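Side-chain contacts in Tll0287 protein (Thermosynechococcus elongatus, PDB 5B82), which binds a covalently attached heme c within a PAS-like domain and may take part in redox sensing or signalling, its exact role being unsettled: residues Q40-R45 / Y131-D136; K76-A79 / Q85-Q88. All coordinates share one frame; numbering follows the deposited sequence. Where two conformers were deposited one is given.

Interaction 1 (Q40-R45 / Y131-D136). With HEC (heme c), chain B.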
loop_
_atom_site.group_PDB
_atom_site.type_symbol
_atom_site.label_atom_id
_atom_site.label_comp_id
_atom_site.label_asym_id
_atom_site.label_seq_id
_atom_site.Cartn_x
_atom_site.Cartn_y
_atom_site.Cartn_z
ATOM N N GLN A 40 3.477 -6.149 9.414
ATOM C CA GLN A 40 2.563 -7.294 9.429
ATOM C C GLN A 40 1.531 -7.199 8.318
ATOM O O GLN A 40 1.178 -8.211 7.697
ATOM C CB GLN A 40 1.849 -7.397 10.778
ATOM C CG GLN A 40 2.677 -8.031 11.873
ATOM C CD GLN A 40 2.025 -7.914 13.243
ATOM O OE1 GLN A 40 1.042 -7.187 13.417
ATOM N NE2 GLN A 40 2.574 -8.626 14.223
ATOM N N LEU A 41 1.041 -5.987 8.073
ATOM C CA LEU A 41 0.129 -5.754 6.958
ATOM C C LEU A 41 0.799 -6.101 5.617
ATOM O O LEU A 41 0.187 -6.736 4.736
ATOM C CB LEU A 41 -0.344 -4.298 6.971
ATOM C CG LEU A 41 -1.464 -3.920 6.011
ATOM C CD1 LEU A 41 -2.698 -4.774 6.281
ATOM C CD2 LEU A 41 -1.790 -2.435 6.135
ATOM N N ASP A 42 2.062 -5.705 5.476
ATOM C CA ASP A 42 2.812 -5.966 4.255
ATOM C C ASP A 42 3.051 -7.470 4.036
ATOM O O ASP A 42 2.840 -8.010 2.936
ATOM C CB ASP A 42 4.141 -5.214 4.290
ATOM C CG ASP A 42 4.779 -5.113 2.921
ATOM O OD1 ASP A 42 4.090 -4.630 1.993
ATOM O OD2 ASP A 42 5.952 -5.533 2.772
ATOM N N GLN A 43 3.469 -8.147 5.096
ATOM C CA GLN A 43 3.708 -9.581 5.005
ATOM C C GLN A 43 2.397 -10.315 4.748
ATOM O O GLN A 43 2.378 -11.372 4.110
ATOM C CB GLN A 43 4.404 -10.094 6.263
ATOM C CG GLN A 43 5.873 -9.684 6.344
ATOM C CD GLN A 43 6.750 -10.400 5.326
ATOM O OE1 GLN A 43 6.676 -11.620 5.175
ATOM N NE2 GLN A 43 7.590 -9.641 4.624
ATOM N N MET A 44 1.299 -9.740 5.225
ATOM C CA MET A 44 -0.013 -10.312 4.945
ATOM C C MET A 44 -0.312 -10.242 3.463
ATOM O O MET A 44 -0.702 -11.253 2.856
ATOM C CB MET A 44 -1.118 -9.594 5.715
ATOM C CG MET A 44 -2.524 -9.905 5.193
ATOM S SD MET A 44 -3.775 -8.968 6.110
ATOM C CE MET A 44 -5.116 -8.963 4.935
ATOM N N ARG A 45 -0.141 -9.060 2.867
ATOM C CA ARG A 45 -0.399 -8.985 1.426
ATOM C C ARG A 45 0.479 -9.966 0.655
ATOM O O ARG A 45 -0.007 -10.715 -0.201
ATOM C CB ARG A 45 -0.186 -7.580 0.865
ATOM C CG ARG A 45 -0.843 -7.409 -0.512
ATOM C CD ARG A 45 -0.118 -6.379 -1.371
ATOM N NE ARG A 45 0.174 -5.165 -0.614
ATOM C CZ ARG A 45 -0.691 -4.179 -0.411
ATOM N NH1 ARG A 45 -1.917 -4.250 -0.916
ATOM N NH2 ARG A 45 -0.325 -3.118 0.297
ATOM N N TYR A 131 4.576 8.014 9.605
ATOM C CA TYR A 131 5.464 6.939 9.204
ATOM C C TYR A 131 5.056 6.476 7.823
ATOM O O TYR A 131 3.860 6.310 7.548
ATOM C CB TYR A 131 5.357 5.778 10.199
ATOM C CG TYR A 131 6.149 4.517 9.843
ATOM C CD1 TYR A 131 7.535 4.476 9.968
ATOM C CD2 TYR A 131 5.502 3.353 9.434
ATOM C CE1 TYR A 131 8.259 3.317 9.677
ATOM C CE2 TYR A 131 6.229 2.177 9.140
ATOM C CZ TYR A 131 7.599 2.176 9.270
ATOM O OH TYR A 131 8.319 1.018 8.986
ATOM N N PHE A 132 6.053 6.285 6.958
ATOM C CA PHE A 132 5.826 5.831 5.599
ATOM C C PHE A 132 6.687 4.600 5.363
ATOM O O PHE A 132 7.828 4.556 5.787
ATOM C CB PHE A 132 6.217 6.907 4.593
ATOM C CG PHE A 132 5.476 8.217 4.793
ATOM C CD1 PHE A 132 4.253 8.429 4.186
ATOM C CD2 PHE A 132 6.015 9.215 5.585
ATOM C CE1 PHE A 132 3.551 9.639 4.377
ATOM C CE2 PHE A 132 5.329 10.431 5.776
ATOM C CZ PHE A 132 4.103 10.633 5.171
ATOM N N ARG A 133 6.134 3.623 4.664
ATOM C CA ARG A 133 6.883 2.404 4.379
ATOM C C ARG A 133 6.641 2.028 2.928
ATOM O O ARG A 133 5.497 1.857 2.496
ATOM C CB ARG A 133 6.482 1.290 5.357
ATOM C CG ARG A 133 7.483 0.084 5.421
ATOM C CD ARG A 133 7.083 -1.025 4.487
ATOM N NE ARG A 133 7.925 -2.217 4.667
ATOM C CZ ARG A 133 8.992 -2.499 3.924
ATOM N NH1 ARG A 133 9.352 -1.676 2.941
ATOM N NH2 ARG A 133 9.693 -3.611 4.150
ATOM N N ARG A 134 7.717 1.921 2.160
ATOM C CA ARG A 134 7.575 1.640 0.734
ATOM C C ARG A 134 6.958 0.264 0.459
ATOM O O ARG A 134 7.110 -0.680 1.238
ATOM C CB ARG A 134 8.918 1.797 -0.004
ATOM C CG ARG A 134 9.685 0.507 -0.218
ATOM C CD ARG A 134 11.112 0.755 -0.748
ATOM N NE ARG A 134 11.188 0.986 -2.188
ATOM C CZ ARG A 134 11.856 1.992 -2.750
ATOM N NH1 ARG A 134 12.498 2.873 -1.991
ATOM N NH2 ARG A 134 11.887 2.117 -4.073
ATOM N N ILE A 135 6.239 0.181 -0.652
ATOM C CA ILE A 135 5.721 -1.079 -1.168
ATOM C C ILE A 135 6.345 -1.312 -2.540
ATOM O O ILE A 135 6.195 -0.488 -3.445
ATOM C CB ILE A 135 4.196 -1.025 -1.338
ATOM C CG1 ILE A 135 3.520 -0.773 0.006
ATOM C CG2 ILE A 135 3.675 -2.332 -1.944
ATOM C CD1 ILE A 135 2.095 -0.265 -0.095
ATOM N N ASP A 136 7.046 -2.427 -2.701
ATOM C CA ASP A 136 7.641 -2.734 -3.990
ATOM C C ASP A 136 6.825 -3.792 -4.726
ATOM O O ASP A 136 5.992 -4.473 -4.133
ATOM C CB ASP A 136 9.100 -3.174 -3.836
ATOM C CG ASP A 136 10.026 -2.023 -3.440
ATOM O OD1 ASP A 136 9.760 -0.864 -3.833
ATOM O OD2 ASP A 136 11.030 -2.284 -2.739
HETATM FE FE HEC B . -2.901 -5.167 -5.338
HETATM C CHA HEC B . -4.723 -2.406 -4.576
HETATM C CHB HEC B . -0.047 -3.548 -4.136
HETATM C CHC HEC B . -1.050 -7.963 -5.833
HETATM C CHD HEC B . -5.594 -6.628 -6.891
HETATM N NA HEC B . -2.449 -3.298 -4.567
HETATM C C1A HEC B . -3.401 -2.362 -4.217
HETATM C C2A HEC B . -2.761 -1.326 -3.428
HETATM C C3A HEC B . -1.469 -1.659 -3.313
HETATM C C4A HEC B . -1.248 -2.890 -4.025
HETATM C CMA HEC B . -0.368 -0.885 -2.570
HETATM C CAA HEC B . -3.453 -0.082 -2.815
HETATM C CBA HEC B . -3.220 1.177 -3.648
HETATM C CGA HEC B . -4.174 1.217 -4.811
HETATM O O1A HEC B . -3.707 1.172 -5.976
HETATM O O2A HEC B . -5.411 1.259 -4.584
HETATM N NB HEC B . -0.925 -5.635 -5.054
HETATM C C1B HEC B . 0.076 -4.864 -4.501
HETATM C C2B HEC B . 1.270 -5.673 -4.372
HETATM C C3B HEC B . 0.993 -6.888 -4.849
HETATM C C4B HEC B . -0.391 -6.894 -5.276
HETATM C CMB HEC B . 2.636 -5.180 -3.827
HETATM C CAB HEC B . 1.961 -8.092 -4.920
HETATM C CBB HEC B . 2.342 -8.577 -3.497
HETATM N NC HEC B . -3.252 -6.946 -6.234
HETATM C C1C HEC B . -2.356 -7.991 -6.276
HETATM C C2C HEC B . -3.068 -9.168 -6.731
HETATM C C3C HEC B . -4.282 -8.776 -7.153
HETATM C C4C HEC B . -4.447 -7.387 -6.764
HETATM C CMC HEC B . -2.351 -10.487 -7.101
HETATM C CAC HEC B . -5.373 -9.645 -7.836
HETATM C CBC HEC B . -5.830 -10.882 -7.027
HETATM N ND HEC B . -4.824 -4.595 -5.743
HETATM C C1D HEC B . -5.812 -5.418 -6.274
HETATM C C2D HEC B . -7.104 -4.789 -6.074
HETATM C C3D HEC B . -6.808 -3.475 -5.363
HETATM C C4D HEC B . -5.381 -3.437 -5.199
HETATM C CMD HEC B . -8.490 -5.322 -6.493
HETATM C CAD HEC B . -7.815 -2.408 -4.881
HETATM C CBD HEC B . -8.193 -2.837 -3.469
HETATM C CGD HEC B . -9.031 -1.787 -2.774
HETATM O O1D HEC B . -10.161 -1.508 -3.233
HETATM O O2D HEC B . -8.559 -1.241 -1.753
#
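Arg-45 and Ile-135 meet over one edge of the heme. NH2 of Arg-45 lies 3.8 Å from CD1 of Ile-135, and the two side chains cross at about a right angle. The guanidinium lies almost flat over the porphyrin rim, the planes about 8° apart. Its face covers the region around the meso carbon CHB. The side chain leaves the helix with CG anti to the backbone N (chi1 -163°), and a bend at chi3 lays its end along the ring. CD of Arg-45 comes to 3.4 Å from C2B of the heme. Ile-135 touches the methyls that flank CHB. Its CD1 is 3.5 Å from CMA, and its CG2 is 3.6 Å from CMB. Behind this layer, Asp-42 OD2 faces Arg-133 NE at 4.3 Å. The oxygen lies over the guanidinium face, so the pair is charge attraction alone. Tyr-176 OH bonds both Asp-42 OD1 and Arg-45 NH2, and Gln-88 OE1 also accepts from NH2. Glu-39 forms the salt bridge with Arg-133. Arg-45 also touches Cys-68, an axial iron ligand, whose electronic character its positive charge may modulate. The two segments run nearly parallel, with axes 10.7 Å apart. Helix 28-49 thus packs on strand 128-136 of the PAS-like sheet, which lies between strands 120-125 and 172-181, while Leu-41 and Met-44 turn to helix 69-82.

Interaction 2 (K76-A79 / Q85-Q88). With HEC (heme c), chain B.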
loop_
_atom_site.group_PDB
_atom_site.type_symbol
_atom_site.label_atom_id
_atom_site.label_comp_id
_atom_site.label_asym_id
_atom_site.label_seq_id
_atom_site.Cartn_x
_atom_site.Cartn_y
_atom_site.Cartn_z
ATOM N N LYS A 76 -8.004 0.026 7.819
ATOM C CA LYS A 76 -9.066 0.761 8.513
ATOM C C LYS A 76 -9.225 0.297 9.958
ATOM O O LYS A 76 -9.390 1.121 10.870
ATOM C CB LYS A 76 -10.396 0.661 7.771
ATOM C CG LYS A 76 -10.430 1.459 6.486
ATOM C CD LYS A 76 -11.793 1.376 5.815
ATOM C CE LYS A 76 -11.736 1.976 4.421
ATOM N NZ LYS A 76 -13.066 1.953 3.752
ATOM N N GLU A 77 -9.158 -1.016 10.165
ATOM C CA GLU A 77 -9.272 -1.576 11.514
ATOM C C GLU A 77 -8.167 -1.101 12.461
ATOM O O GLU A 77 -8.424 -0.779 13.618
ATOM C CB GLU A 77 -9.303 -3.105 11.464
ATOM C CG GLU A 77 -10.520 -3.661 10.745
ATOM C CD GLU A 77 -10.541 -5.177 10.708
ATOM O OE1 GLU A 77 -9.478 -5.793 10.953
ATOM O OE2 GLU A 77 -11.622 -5.747 10.438
ATOM N N ILE A 78 -6.942 -1.056 11.959
ATOM C CA ILE A 78 -5.793 -0.598 12.730
ATOM C C ILE A 78 -5.938 0.889 13.072
ATOM O O ILE A 78 -5.738 1.308 14.226
ATOM C CB ILE A 78 -4.498 -0.871 11.931
ATOM C CG1 ILE A 78 -4.328 -2.382 11.730
ATOM C CG2 ILE A 78 -3.283 -0.287 12.617
ATOM C CD1 ILE A 78 -3.159 -2.782 10.839
ATOM N N ALA A 79 -6.303 1.671 12.057
ATOM C CA ALA A 79 -6.536 3.099 12.217
ATOM C C ALA A 79 -7.541 3.344 13.333
ATOM O O ALA A 79 -7.290 4.153 14.225
ATOM C CB ALA A 79 -7.047 3.700 10.927
ATOM N N GLN A 85 -4.315 7.522 11.713
ATOM C CA GLN A 85 -4.771 7.472 10.333
ATOM C C GLN A 85 -3.839 6.487 9.646
ATOM O O GLN A 85 -2.632 6.584 9.812
ATOM C CB GLN A 85 -4.648 8.840 9.679
ATOM C CG GLN A 85 -5.601 9.868 10.273
ATOM C CD GLN A 85 -5.011 11.251 10.282
ATOM O OE1 GLN A 85 -4.624 11.784 9.239
ATOM N NE2 GLN A 85 -4.921 11.842 11.466
ATOM N N VAL A 86 -4.397 5.538 8.900
ATOM C CA VAL A 86 -3.595 4.539 8.179
ATOM C C VAL A 86 -4.159 4.422 6.784
ATOM O O VAL A 86 -5.367 4.257 6.620
ATOM C CB VAL A 86 -3.665 3.148 8.849
ATOM C CG1 VAL A 86 -2.815 2.117 8.059
ATOM C CG2 VAL A 86 -3.225 3.240 10.295
ATOM N N ARG A 87 -3.298 4.513 5.780
ATOM C CA ARG A 87 -3.765 4.546 4.401
ATOM C C ARG A 87 -2.674 4.140 3.411
ATOM O O ARG A 87 -1.516 4.555 3.532
ATOM C CB ARG A 87 -4.233 5.958 4.056
ATOM C CG ARG A 87 -4.976 6.068 2.739
ATOM C CD ARG A 87 -5.607 7.456 2.606
ATOM N NE ARG A 87 -4.615 8.498 2.348
ATOM C CZ ARG A 87 -4.333 8.977 1.142
ATOM N NH1 ARG A 87 -4.967 8.509 0.070
ATOM N NH2 ARG A 87 -3.420 9.924 1.004
ATOM N N GLN A 88 -3.054 3.342 2.421
ATOM C CA GLN A 88 -2.160 3.059 1.307
ATOM C C GLN A 88 -2.224 4.230 0.350
ATOM O O GLN A 88 -3.290 4.813 0.132
ATOM C CB GLN A 88 -2.582 1.786 0.586
ATOM C CG GLN A 88 -2.452 0.541 1.435
ATOM C CD GLN A 88 -3.181 -0.640 0.826
ATOM O OE1 GLN A 88 -2.571 -1.497 0.183
ATOM N NE2 GLN A 88 -4.497 -0.685 1.013
HETATM FE FE HEC B . -2.901 -5.167 -5.338
HETATM C CHA HEC B . -4.723 -2.406 -4.576
HETATM C CHB HEC B . -0.047 -3.548 -4.136
HETATM C CHC HEC B . -1.050 -7.963 -5.833
HETATM C CHD HEC B . -5.594 -6.628 -6.891
HETATM N NA HEC B . -2.449 -3.298 -4.567
HETATM C C1A HEC B . -3.401 -2.362 -4.217
HETATM C C2A HEC B . -2.761 -1.326 -3.428
HETATM C C3A HEC B . -1.469 -1.659 -3.313
HETATM C C4A HEC B . -1.248 -2.890 -4.025
HETATM C CMA HEC B . -0.368 -0.885 -2.570
HETATM C CAA HEC B . -3.453 -0.082 -2.815
HETATM C CBA HEC B . -3.220 1.177 -3.648
HETATM C CGA HEC B . -4.174 1.217 -4.811
HETATM O O1A HEC B . -3.707 1.172 -5.976
HETATM O O2A HEC B . -5.411 1.259 -4.584
HETATM N NB HEC B . -0.925 -5.635 -5.054
HETATM C C1B HEC B . 0.076 -4.864 -4.501
HETATM C C2B HEC B . 1.270 -5.673 -4.372
HETATM C C3B HEC B . 0.993 -6.888 -4.849
HETATM C C4B HEC B . -0.391 -6.894 -5.276
HETATM C CMB HEC B . 2.636 -5.180 -3.827
HETATM C CAB HEC B . 1.961 -8.092 -4.920
HETATM C CBB HEC B . 2.342 -8.577 -3.497
HETATM N NC HEC B . -3.252 -6.946 -6.234
HETATM C C1C HEC B . -2.356 -7.991 -6.276
HETATM C C2C HEC B . -3.068 -9.168 -6.731
HETATM C C3C HEC B . -4.282 -8.776 -7.153
HETATM C C4C HEC B . -4.447 -7.387 -6.764
HETATM C CMC HEC B . -2.351 -10.487 -7.101
HETATM C CAC HEC B . -5.373 -9.645 -7.836
HETATM C CBC HEC B . -5.830 -10.882 -7.027
HETATM N ND HEC B . -4.824 -4.595 -5.743
HETATM C C1D HEC B . -5.812 -5.418 -6.274
HETATM C C2D HEC B . -7.104 -4.789 -6.074
HETATM C C3D HEC B . -6.808 -3.475 -5.363
HETATM C C4D HEC B . -5.381 -3.437 -5.199
HETATM C CMD HEC B . -8.490 -5.322 -6.493
HETATM C CAD HEC B . -7.815 -2.408 -4.881
HETATM C CBD HEC B . -8.193 -2.837 -3.469
HETATM C CGD HEC B . -9.031 -1.787 -2.774
HETATM O O1D HEC B . -10.161 -1.508 -3.233
HETATM O O2D HEC B . -8.559 -1.241 -1.753
#
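Gln-88 OE1 accepts a hydrogen bond from Arg-45 NH2. The same oxygen lies 3.4 Å from CAA, the first carbon of a heme propionate arm. CG of Gln-88 is anti to the carbonyl carbon (chi1 -65°), and the chain is extended beyond it, which carries the amide to the heme rim. A leucine here would probably leave Arg-45 NH2 without this amide acceptor and let the guanidinium settle less firmly over the ring. The contact between the two segments lies further back along the strand and is apolar. Ala-79 CB sits 3.8 Å from Val-86 N and 3.9 Å from Val-86 CG2. With CG1 of Val-86 anti to the backbone N (chi1 180°), CG2 is the branch turned to the helix, 3.8 Å from Ala-79 CA. Ile-78 adds a looser touch, its CG2 4.2 Å from Val-86 CG2. This is a tight helix-to-strand turn in the PAS-like domain: helix 69-82 ends, and strand 85-89 runs back beside it as an outermost strand of the antiparallel sheet. The CA atoms of Ala-79 and Gln-85 come within 5.1 Å. The small methyl of Ala-79 suits so close an approach. Backbone bonds from Gln-85 to Thr-179 and from Arg-87 to Ala-177 tie the strand to strand 172-181. Arg-87 turns its guanidinium from the helix, forming a salt bridge with Asp-105 and hydrogen bonds to the carbonyls of Asn-97 and Ala-99.

Interaction 1 is buried near the middle of the chain, and interaction 2 lies nearer the surface. Their centres are about 12 Å apart. Each sets a helix against the same antiparallel sheet, but on different strands: 128-136 in the interior of the sheet and 85-89 at its margin. The two helices, 28-49 and 69-82, follow each other in the chain. The chemistry differs with place. Residues 40-45 and 131-136 combine charged groups with apolar packing beside the heme, whereas 76-79 and 85-88 meet through small aliphatic groups. Strand 85-89 nevertheless reaches the heme through Gln-88, where both contacts join in one pocket wall.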